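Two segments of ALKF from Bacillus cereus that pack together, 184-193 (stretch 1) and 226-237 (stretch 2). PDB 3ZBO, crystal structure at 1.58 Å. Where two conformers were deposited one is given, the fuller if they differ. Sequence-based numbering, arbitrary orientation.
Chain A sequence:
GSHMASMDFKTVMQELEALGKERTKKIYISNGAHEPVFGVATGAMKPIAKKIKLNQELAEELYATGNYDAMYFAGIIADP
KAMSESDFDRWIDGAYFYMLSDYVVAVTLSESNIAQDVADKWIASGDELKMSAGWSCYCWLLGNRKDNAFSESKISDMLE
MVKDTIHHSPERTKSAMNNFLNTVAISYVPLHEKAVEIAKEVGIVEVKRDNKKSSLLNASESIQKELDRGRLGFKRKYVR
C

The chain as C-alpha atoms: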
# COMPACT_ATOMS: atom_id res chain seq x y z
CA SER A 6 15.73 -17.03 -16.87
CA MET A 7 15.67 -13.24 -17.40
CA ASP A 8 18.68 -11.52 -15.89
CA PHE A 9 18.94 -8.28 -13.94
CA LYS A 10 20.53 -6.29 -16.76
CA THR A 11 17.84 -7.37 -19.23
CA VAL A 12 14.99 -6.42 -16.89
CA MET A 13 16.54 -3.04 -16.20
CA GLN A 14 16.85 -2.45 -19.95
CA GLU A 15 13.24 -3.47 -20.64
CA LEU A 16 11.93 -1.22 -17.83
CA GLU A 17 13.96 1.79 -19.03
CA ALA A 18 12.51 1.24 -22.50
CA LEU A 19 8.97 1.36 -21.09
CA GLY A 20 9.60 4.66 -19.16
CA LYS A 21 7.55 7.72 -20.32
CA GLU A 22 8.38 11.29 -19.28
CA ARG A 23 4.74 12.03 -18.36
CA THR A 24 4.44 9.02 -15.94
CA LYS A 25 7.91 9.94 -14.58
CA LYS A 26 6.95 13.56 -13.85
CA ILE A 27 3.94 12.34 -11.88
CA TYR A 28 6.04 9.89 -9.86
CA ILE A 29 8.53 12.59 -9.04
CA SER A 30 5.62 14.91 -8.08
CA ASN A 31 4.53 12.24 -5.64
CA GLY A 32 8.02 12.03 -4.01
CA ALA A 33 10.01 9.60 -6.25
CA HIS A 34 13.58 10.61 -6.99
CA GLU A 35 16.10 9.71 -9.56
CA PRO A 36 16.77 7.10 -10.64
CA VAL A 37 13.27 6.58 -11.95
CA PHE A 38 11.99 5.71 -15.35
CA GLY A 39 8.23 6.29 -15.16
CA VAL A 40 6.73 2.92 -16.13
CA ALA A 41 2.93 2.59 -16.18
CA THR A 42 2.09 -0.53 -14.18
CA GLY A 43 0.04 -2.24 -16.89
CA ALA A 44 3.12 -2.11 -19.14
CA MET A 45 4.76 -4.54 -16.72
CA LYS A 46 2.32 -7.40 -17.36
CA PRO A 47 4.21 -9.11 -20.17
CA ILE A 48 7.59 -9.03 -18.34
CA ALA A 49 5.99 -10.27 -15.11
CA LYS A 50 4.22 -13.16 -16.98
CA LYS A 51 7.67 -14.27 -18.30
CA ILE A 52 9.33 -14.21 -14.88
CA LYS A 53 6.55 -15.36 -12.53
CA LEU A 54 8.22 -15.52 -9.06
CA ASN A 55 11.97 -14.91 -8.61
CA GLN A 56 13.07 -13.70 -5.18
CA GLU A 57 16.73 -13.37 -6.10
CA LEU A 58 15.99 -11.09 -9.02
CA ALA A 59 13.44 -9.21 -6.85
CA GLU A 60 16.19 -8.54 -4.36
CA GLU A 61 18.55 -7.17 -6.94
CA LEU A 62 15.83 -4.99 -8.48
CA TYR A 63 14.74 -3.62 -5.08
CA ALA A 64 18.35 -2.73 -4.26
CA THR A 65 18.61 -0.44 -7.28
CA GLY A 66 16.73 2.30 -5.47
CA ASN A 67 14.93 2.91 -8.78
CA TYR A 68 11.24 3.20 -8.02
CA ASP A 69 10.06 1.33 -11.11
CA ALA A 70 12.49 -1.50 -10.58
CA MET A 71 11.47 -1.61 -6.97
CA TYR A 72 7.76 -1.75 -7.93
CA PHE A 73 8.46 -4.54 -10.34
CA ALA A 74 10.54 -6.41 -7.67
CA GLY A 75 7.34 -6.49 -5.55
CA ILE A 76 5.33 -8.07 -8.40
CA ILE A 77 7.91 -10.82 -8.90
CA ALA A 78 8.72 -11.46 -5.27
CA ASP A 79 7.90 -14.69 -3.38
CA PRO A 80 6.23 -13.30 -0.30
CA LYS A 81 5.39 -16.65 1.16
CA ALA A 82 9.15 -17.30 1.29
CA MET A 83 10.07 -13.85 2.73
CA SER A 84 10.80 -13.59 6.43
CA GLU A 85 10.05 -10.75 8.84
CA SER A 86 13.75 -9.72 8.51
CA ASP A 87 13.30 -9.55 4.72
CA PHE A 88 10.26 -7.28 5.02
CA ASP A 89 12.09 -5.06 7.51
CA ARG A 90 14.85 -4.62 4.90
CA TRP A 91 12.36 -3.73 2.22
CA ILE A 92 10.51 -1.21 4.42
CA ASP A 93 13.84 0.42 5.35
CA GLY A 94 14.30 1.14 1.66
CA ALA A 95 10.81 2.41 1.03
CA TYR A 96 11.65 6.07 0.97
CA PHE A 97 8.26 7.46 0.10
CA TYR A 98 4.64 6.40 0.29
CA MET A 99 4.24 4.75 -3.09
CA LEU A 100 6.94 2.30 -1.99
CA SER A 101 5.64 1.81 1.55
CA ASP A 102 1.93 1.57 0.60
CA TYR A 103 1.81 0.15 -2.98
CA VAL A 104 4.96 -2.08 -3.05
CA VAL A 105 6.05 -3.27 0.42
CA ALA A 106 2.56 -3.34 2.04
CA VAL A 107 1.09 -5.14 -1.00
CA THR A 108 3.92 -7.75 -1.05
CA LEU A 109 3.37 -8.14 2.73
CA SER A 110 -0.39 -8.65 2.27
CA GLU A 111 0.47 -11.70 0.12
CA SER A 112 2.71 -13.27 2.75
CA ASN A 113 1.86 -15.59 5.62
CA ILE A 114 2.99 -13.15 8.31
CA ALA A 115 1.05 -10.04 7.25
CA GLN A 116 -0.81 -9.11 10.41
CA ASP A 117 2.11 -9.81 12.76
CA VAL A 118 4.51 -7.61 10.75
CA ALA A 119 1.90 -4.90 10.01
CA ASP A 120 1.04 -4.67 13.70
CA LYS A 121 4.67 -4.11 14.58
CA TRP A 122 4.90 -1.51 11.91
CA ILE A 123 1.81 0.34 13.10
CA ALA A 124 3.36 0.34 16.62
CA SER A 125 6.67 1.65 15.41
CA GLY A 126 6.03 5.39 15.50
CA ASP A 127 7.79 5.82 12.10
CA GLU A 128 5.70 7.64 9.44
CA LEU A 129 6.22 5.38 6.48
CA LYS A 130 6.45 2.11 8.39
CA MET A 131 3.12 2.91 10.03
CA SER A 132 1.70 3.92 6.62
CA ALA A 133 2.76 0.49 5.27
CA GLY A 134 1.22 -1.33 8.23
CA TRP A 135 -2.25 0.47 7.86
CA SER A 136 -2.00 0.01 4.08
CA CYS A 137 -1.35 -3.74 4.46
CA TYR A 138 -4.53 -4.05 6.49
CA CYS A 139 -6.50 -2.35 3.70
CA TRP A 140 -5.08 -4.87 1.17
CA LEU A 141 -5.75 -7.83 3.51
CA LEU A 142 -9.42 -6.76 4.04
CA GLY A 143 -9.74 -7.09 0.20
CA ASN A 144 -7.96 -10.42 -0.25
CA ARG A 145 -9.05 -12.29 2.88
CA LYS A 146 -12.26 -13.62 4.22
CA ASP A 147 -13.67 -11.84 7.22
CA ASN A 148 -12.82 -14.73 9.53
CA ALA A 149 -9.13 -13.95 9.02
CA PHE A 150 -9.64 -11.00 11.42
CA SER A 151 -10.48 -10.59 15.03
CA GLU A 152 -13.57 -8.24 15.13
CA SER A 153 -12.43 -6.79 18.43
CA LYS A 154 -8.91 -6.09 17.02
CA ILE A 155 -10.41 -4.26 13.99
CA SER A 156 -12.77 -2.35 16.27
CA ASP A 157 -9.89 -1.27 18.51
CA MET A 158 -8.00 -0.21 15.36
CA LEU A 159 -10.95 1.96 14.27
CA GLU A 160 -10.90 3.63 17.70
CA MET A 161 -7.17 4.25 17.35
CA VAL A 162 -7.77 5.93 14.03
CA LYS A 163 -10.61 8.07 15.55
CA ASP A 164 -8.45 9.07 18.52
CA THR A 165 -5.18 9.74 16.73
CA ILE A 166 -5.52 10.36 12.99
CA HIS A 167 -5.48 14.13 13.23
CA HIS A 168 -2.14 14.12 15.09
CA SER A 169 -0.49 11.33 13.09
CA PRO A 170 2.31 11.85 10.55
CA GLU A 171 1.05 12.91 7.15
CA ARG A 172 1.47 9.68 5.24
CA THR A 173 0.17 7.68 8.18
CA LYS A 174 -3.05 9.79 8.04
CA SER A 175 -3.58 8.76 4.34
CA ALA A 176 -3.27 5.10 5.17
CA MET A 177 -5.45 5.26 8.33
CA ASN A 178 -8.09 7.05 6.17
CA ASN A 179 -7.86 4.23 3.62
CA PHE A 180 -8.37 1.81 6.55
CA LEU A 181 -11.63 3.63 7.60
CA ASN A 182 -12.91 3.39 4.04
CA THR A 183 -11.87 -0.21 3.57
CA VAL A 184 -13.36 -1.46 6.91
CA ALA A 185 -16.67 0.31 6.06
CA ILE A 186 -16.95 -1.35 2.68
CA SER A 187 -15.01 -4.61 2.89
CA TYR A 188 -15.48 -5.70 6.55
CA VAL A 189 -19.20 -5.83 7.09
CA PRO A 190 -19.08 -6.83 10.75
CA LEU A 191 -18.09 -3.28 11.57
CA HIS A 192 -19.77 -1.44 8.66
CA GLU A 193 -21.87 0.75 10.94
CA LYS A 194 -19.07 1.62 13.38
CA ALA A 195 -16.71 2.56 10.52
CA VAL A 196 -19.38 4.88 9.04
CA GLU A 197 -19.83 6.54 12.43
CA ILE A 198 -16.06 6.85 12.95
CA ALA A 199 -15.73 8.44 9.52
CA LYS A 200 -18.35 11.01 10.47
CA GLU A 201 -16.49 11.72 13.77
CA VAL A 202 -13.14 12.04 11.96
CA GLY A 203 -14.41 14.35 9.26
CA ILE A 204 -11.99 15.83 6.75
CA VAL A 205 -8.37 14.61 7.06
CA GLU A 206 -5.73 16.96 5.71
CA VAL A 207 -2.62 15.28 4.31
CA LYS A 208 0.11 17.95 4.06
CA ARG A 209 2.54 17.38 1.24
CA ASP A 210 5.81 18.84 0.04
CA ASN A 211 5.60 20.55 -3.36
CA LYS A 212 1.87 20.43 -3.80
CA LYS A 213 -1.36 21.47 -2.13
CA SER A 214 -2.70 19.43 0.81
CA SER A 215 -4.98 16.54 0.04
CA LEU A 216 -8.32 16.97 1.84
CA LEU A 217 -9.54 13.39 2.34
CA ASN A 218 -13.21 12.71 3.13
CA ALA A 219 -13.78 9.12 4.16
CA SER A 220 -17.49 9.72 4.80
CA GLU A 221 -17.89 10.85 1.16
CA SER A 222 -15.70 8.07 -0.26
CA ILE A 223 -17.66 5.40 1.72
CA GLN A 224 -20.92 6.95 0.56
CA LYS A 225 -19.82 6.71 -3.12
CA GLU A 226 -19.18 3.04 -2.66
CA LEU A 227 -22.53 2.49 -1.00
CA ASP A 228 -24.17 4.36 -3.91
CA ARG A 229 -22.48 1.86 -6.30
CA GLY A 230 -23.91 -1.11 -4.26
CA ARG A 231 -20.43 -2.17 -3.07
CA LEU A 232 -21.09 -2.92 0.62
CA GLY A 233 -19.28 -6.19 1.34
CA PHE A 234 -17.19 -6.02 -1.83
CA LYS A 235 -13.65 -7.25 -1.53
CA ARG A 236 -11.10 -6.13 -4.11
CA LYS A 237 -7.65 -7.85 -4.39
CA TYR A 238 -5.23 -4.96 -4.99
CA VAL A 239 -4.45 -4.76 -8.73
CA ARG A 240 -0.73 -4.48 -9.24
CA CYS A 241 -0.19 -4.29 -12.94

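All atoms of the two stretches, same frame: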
# COMPACT_ATOMS: atom_id res chain seq x y z
N VAL A 184 -12.54 -0.71 5.88
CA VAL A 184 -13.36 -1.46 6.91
C VAL A 184 -14.84 -1.21 6.56
O VAL A 184 -15.64 -2.14 6.55
CB VAL A 184 -13.04 -1.01 8.35
CG1 VAL A 184 -14.09 -1.69 9.31
CG2 VAL A 184 -11.59 -1.47 8.73
N ALA A 185 -15.21 0.05 6.28
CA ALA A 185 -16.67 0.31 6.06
C ALA A 185 -17.23 -0.46 4.91
O ALA A 185 -18.45 -0.78 4.94
CB ALA A 185 -16.84 1.79 5.90
N ILE A 186 -16.47 -0.65 3.85
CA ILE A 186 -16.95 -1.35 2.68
C ILE A 186 -16.63 -2.82 2.67
O ILE A 186 -17.48 -3.64 2.26
CB ILE A 186 -16.39 -0.62 1.43
CG1 ILE A 186 -16.92 0.80 1.34
CG2 ILE A 186 -16.76 -1.44 0.16
CD1 ILE A 186 -18.47 0.96 1.45
N SER A 187 -15.43 -3.23 3.07
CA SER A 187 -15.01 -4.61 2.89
C SER A 187 -15.05 -5.49 4.15
O SER A 187 -14.76 -6.66 4.01
CB SER A 187 -13.61 -4.68 2.29
OG SER A 187 -13.59 -4.03 0.99
N TYR A 188 -15.38 -4.93 5.29
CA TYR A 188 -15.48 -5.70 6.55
C TYR A 188 -16.81 -5.44 7.21
O TYR A 188 -16.95 -4.69 8.15
CB TYR A 188 -14.30 -5.28 7.46
CG TYR A 188 -14.26 -6.28 8.69
CD1 TYR A 188 -13.90 -7.58 8.50
CD2 TYR A 188 -14.58 -5.77 9.94
CE1 TYR A 188 -13.87 -8.45 9.68
CE2 TYR A 188 -14.53 -6.55 11.11
CZ TYR A 188 -14.22 -7.91 10.91
OH TYR A 188 -14.22 -8.69 12.04
N VAL A 189 -17.82 -6.13 6.66
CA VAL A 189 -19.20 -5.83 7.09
C VAL A 189 -19.50 -6.00 8.56
O VAL A 189 -20.41 -5.31 9.06
CB VAL A 189 -20.28 -6.56 6.26
CG1 VAL A 189 -20.19 -6.17 4.82
CG2 VAL A 189 -20.23 -8.06 6.40
N PRO A 190 -18.75 -6.85 9.29
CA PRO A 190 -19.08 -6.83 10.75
C PRO A 190 -19.02 -5.51 11.46
O PRO A 190 -19.73 -5.27 12.44
CB PRO A 190 -18.14 -7.86 11.32
CG PRO A 190 -17.86 -8.80 10.19
CD PRO A 190 -17.74 -7.85 8.93
N LEU A 191 -18.21 -4.57 10.97
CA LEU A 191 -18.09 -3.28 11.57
C LEU A 191 -18.40 -2.17 10.55
O LEU A 191 -17.97 -1.02 10.72
CB LEU A 191 -16.63 -3.08 12.08
CG LEU A 191 -16.34 -3.99 13.27
CD1 LEU A 191 -14.89 -3.92 13.64
CD2 LEU A 191 -17.20 -3.66 14.45
N HIS A 192 -19.31 -2.52 9.60
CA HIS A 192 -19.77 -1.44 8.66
C HIS A 192 -20.31 -0.22 9.38
O HIS A 192 -19.88 0.94 9.11
CB HIS A 192 -20.85 -2.00 7.71
CG HIS A 192 -21.43 -0.91 6.90
ND1 HIS A 192 -22.73 -0.42 6.96
CD2 HIS A 192 -20.77 -0.12 6.04
CE1 HIS A 192 -22.86 0.59 6.08
NE2 HIS A 192 -21.68 0.76 5.51
N GLU A 193 -21.24 -0.42 10.33
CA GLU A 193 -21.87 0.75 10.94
C GLU A 193 -20.91 1.54 11.78
O GLU A 193 -20.94 2.77 11.72
CB GLU A 193 -23.10 0.30 11.76
CG GLU A 193 -24.10 -0.48 10.88
CD GLU A 193 -23.64 -2.00 10.52
OE1 GLU A 193 -22.68 -2.70 11.18
OE2 GLU A 193 -24.27 -2.49 9.49
N GLU A 226 -19.14 4.46 -2.50
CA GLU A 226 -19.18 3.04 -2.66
C GLU A 226 -20.52 2.43 -2.32
O GLU A 226 -20.97 1.56 -3.07
CB GLU A 226 -18.08 2.38 -1.79
CG GLU A 226 -16.65 2.79 -2.29
CD GLU A 226 -16.14 1.86 -3.35
OE1 GLU A 226 -16.63 1.87 -4.51
OE2 GLU A 226 -15.20 1.10 -3.01
N LEU A 227 -21.15 2.95 -1.29
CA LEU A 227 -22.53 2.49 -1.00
C LEU A 227 -23.49 2.81 -2.12
O LEU A 227 -24.32 1.97 -2.50
CB LEU A 227 -23.03 3.08 0.28
CG LEU A 227 -22.15 2.73 1.52
CD1 LEU A 227 -22.70 3.33 2.77
CD2 LEU A 227 -22.07 1.14 1.73
N ASP A 228 -23.31 3.99 -2.71
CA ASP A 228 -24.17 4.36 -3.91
C ASP A 228 -24.00 3.41 -5.14
O ASP A 228 -24.97 3.23 -5.93
CB ASP A 228 -23.83 5.80 -4.35
CG ASP A 228 -24.31 6.88 -3.34
OD1 ASP A 228 -25.00 6.56 -2.33
OD2 ASP A 228 -23.91 8.06 -3.58
N ARG A 229 -22.82 2.78 -5.25
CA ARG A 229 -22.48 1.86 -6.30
C ARG A 229 -22.90 0.43 -5.91
O ARG A 229 -22.68 -0.49 -6.68
CB ARG A 229 -20.94 1.90 -6.54
CG ARG A 229 -20.39 3.25 -7.05
CD ARG A 229 -18.79 3.23 -7.03
NE ARG A 229 -18.21 4.56 -7.35
CZ ARG A 229 -17.25 5.21 -6.64
NH1 ARG A 229 -16.67 4.69 -5.55
NH2 ARG A 229 -16.85 6.42 -7.06
N GLY A 230 -23.42 0.20 -4.70
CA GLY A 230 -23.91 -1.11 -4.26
C GLY A 230 -22.78 -2.00 -3.78
O GLY A 230 -22.91 -3.22 -3.75
N ARG A 231 -21.63 -1.36 -3.46
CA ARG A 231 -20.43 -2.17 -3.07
C ARG A 231 -20.27 -2.54 -1.64
O ARG A 231 -19.19 -3.05 -1.26
CB ARG A 231 -19.19 -1.38 -3.46
CG ARG A 231 -18.98 -1.27 -4.95
CD ARG A 231 -18.41 -2.49 -5.51
NE ARG A 231 -18.06 -2.39 -6.94
CZ ARG A 231 -18.56 -3.12 -7.96
NH1 ARG A 231 -19.47 -4.12 -7.79
NH2 ARG A 231 -18.09 -2.89 -9.19
N LEU A 232 -21.21 -2.35 -0.78
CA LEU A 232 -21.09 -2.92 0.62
C LEU A 232 -20.81 -4.37 0.62
O LEU A 232 -21.55 -5.18 -0.05
CB LEU A 232 -22.40 -2.70 1.35
CG LEU A 232 -22.46 -3.21 2.79
CD1 LEU A 232 -21.43 -2.48 3.63
CD2 LEU A 232 -23.78 -2.82 3.45
N GLY A 233 -19.71 -4.81 1.30
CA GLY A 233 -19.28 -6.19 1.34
C GLY A 233 -18.26 -6.57 0.27
O GLY A 233 -17.73 -7.71 0.27
N PHE A 234 -18.01 -5.73 -0.74
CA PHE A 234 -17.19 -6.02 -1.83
C PHE A 234 -15.76 -6.14 -1.35
O PHE A 234 -15.29 -5.24 -0.61
CB PHE A 234 -17.23 -4.79 -2.81
CG PHE A 234 -16.58 -5.02 -4.13
CD1 PHE A 234 -17.20 -5.75 -5.10
CD2 PHE A 234 -15.34 -4.44 -4.44
CE1 PHE A 234 -16.62 -5.94 -6.38
CE2 PHE A 234 -14.72 -4.62 -5.68
CZ PHE A 234 -15.38 -5.41 -6.68
N LYS A 235 -15.11 -7.17 -1.82
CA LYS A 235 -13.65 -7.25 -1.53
C LYS A 235 -12.85 -7.33 -2.83
O LYS A 235 -13.16 -8.15 -3.65
CB LYS A 235 -13.37 -8.49 -0.70
CG LYS A 235 -13.87 -8.47 0.69
CD LYS A 235 -13.70 -9.83 1.28
CE LYS A 235 -14.14 -9.80 2.68
NZ LYS A 235 -13.07 -9.26 3.68
N ARG A 236 -11.95 -6.36 -2.94
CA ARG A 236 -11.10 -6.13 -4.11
C ARG A 236 -9.64 -6.57 -3.80
O ARG A 236 -9.02 -5.91 -3.03
CB ARG A 236 -11.14 -4.63 -4.52
CG ARG A 236 -10.91 -3.60 -3.39
CD ARG A 236 -12.19 -2.84 -3.07
NE ARG A 236 -12.41 -1.73 -3.97
CZ ARG A 236 -13.18 -0.71 -3.67
NH1 ARG A 236 -13.77 -0.67 -2.48
NH2 ARG A 236 -13.35 0.28 -4.54
N LYS A 237 -9.13 -7.62 -4.42
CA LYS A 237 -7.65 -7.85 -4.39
C LYS A 237 -6.95 -6.69 -5.06
O LYS A 237 -7.30 -6.32 -6.19
CB LYS A 237 -7.23 -9.13 -5.09
CG LYS A 237 -5.84 -9.48 -4.81
CD LYS A 237 -5.49 -10.88 -5.39
CE LYS A 237 -4.01 -10.99 -5.49
NZ LYS A 237 -3.49 -12.38 -5.17
O HOH W 1 -12.99 -1.35 0.07

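How do the two backbones meet? A helix ends at Ser-187, and the turn from Arg-231 to Phe-234, a type II beta turn, lies against that end. Ile-186 O, left without a helical partner within its own stretch, accepts a hydrogen bond from Gly-233 N at 2.7 Å. At the backbone angles of Gly-233 a CB would be jammed against the carbonyl O of the residue before, which calls for glycine; Val-189 CG1 packs 3.6 Å from Gly-233 CA.

What do polar side chains add? Ser-187 OG donates to Phe-234 O at 2.6 Å, and Lys-235 NZ donates to Ser-187 O at 3.1 Å, so Ser-187 is held through both side chain and backbone. A water donates to Ser-187 OG (2.9 Å) and accepts a weak bond from Arg-236 NH1 (2.8 Å).

Where is the apolar packing? Ile-186, buried, has the largest area covered by the other stretch: its CD1 lies 3.6 Å from Leu-227 CD2 and 3.6 Å from Glu-226 CB, while its CG2 rests 4.5 Å from Phe-234 CB. Leu-232 CD1 sits over one face of the His-192 ring, a CH-pi contact, and 4.1 Å from Val-189 CG1.

How is Arg-236 placed at the contact? Its NH1 lies 4.1 Å from Ile-186 CG2. Glu-226 forms salt bridges with two arginines: OE1 to Arg-229 NH1 at 3.0 Å, and OE2 to Arg-236 NH1 at a very short 2.3 Å, tying the helix to the loop residues beyond the turn.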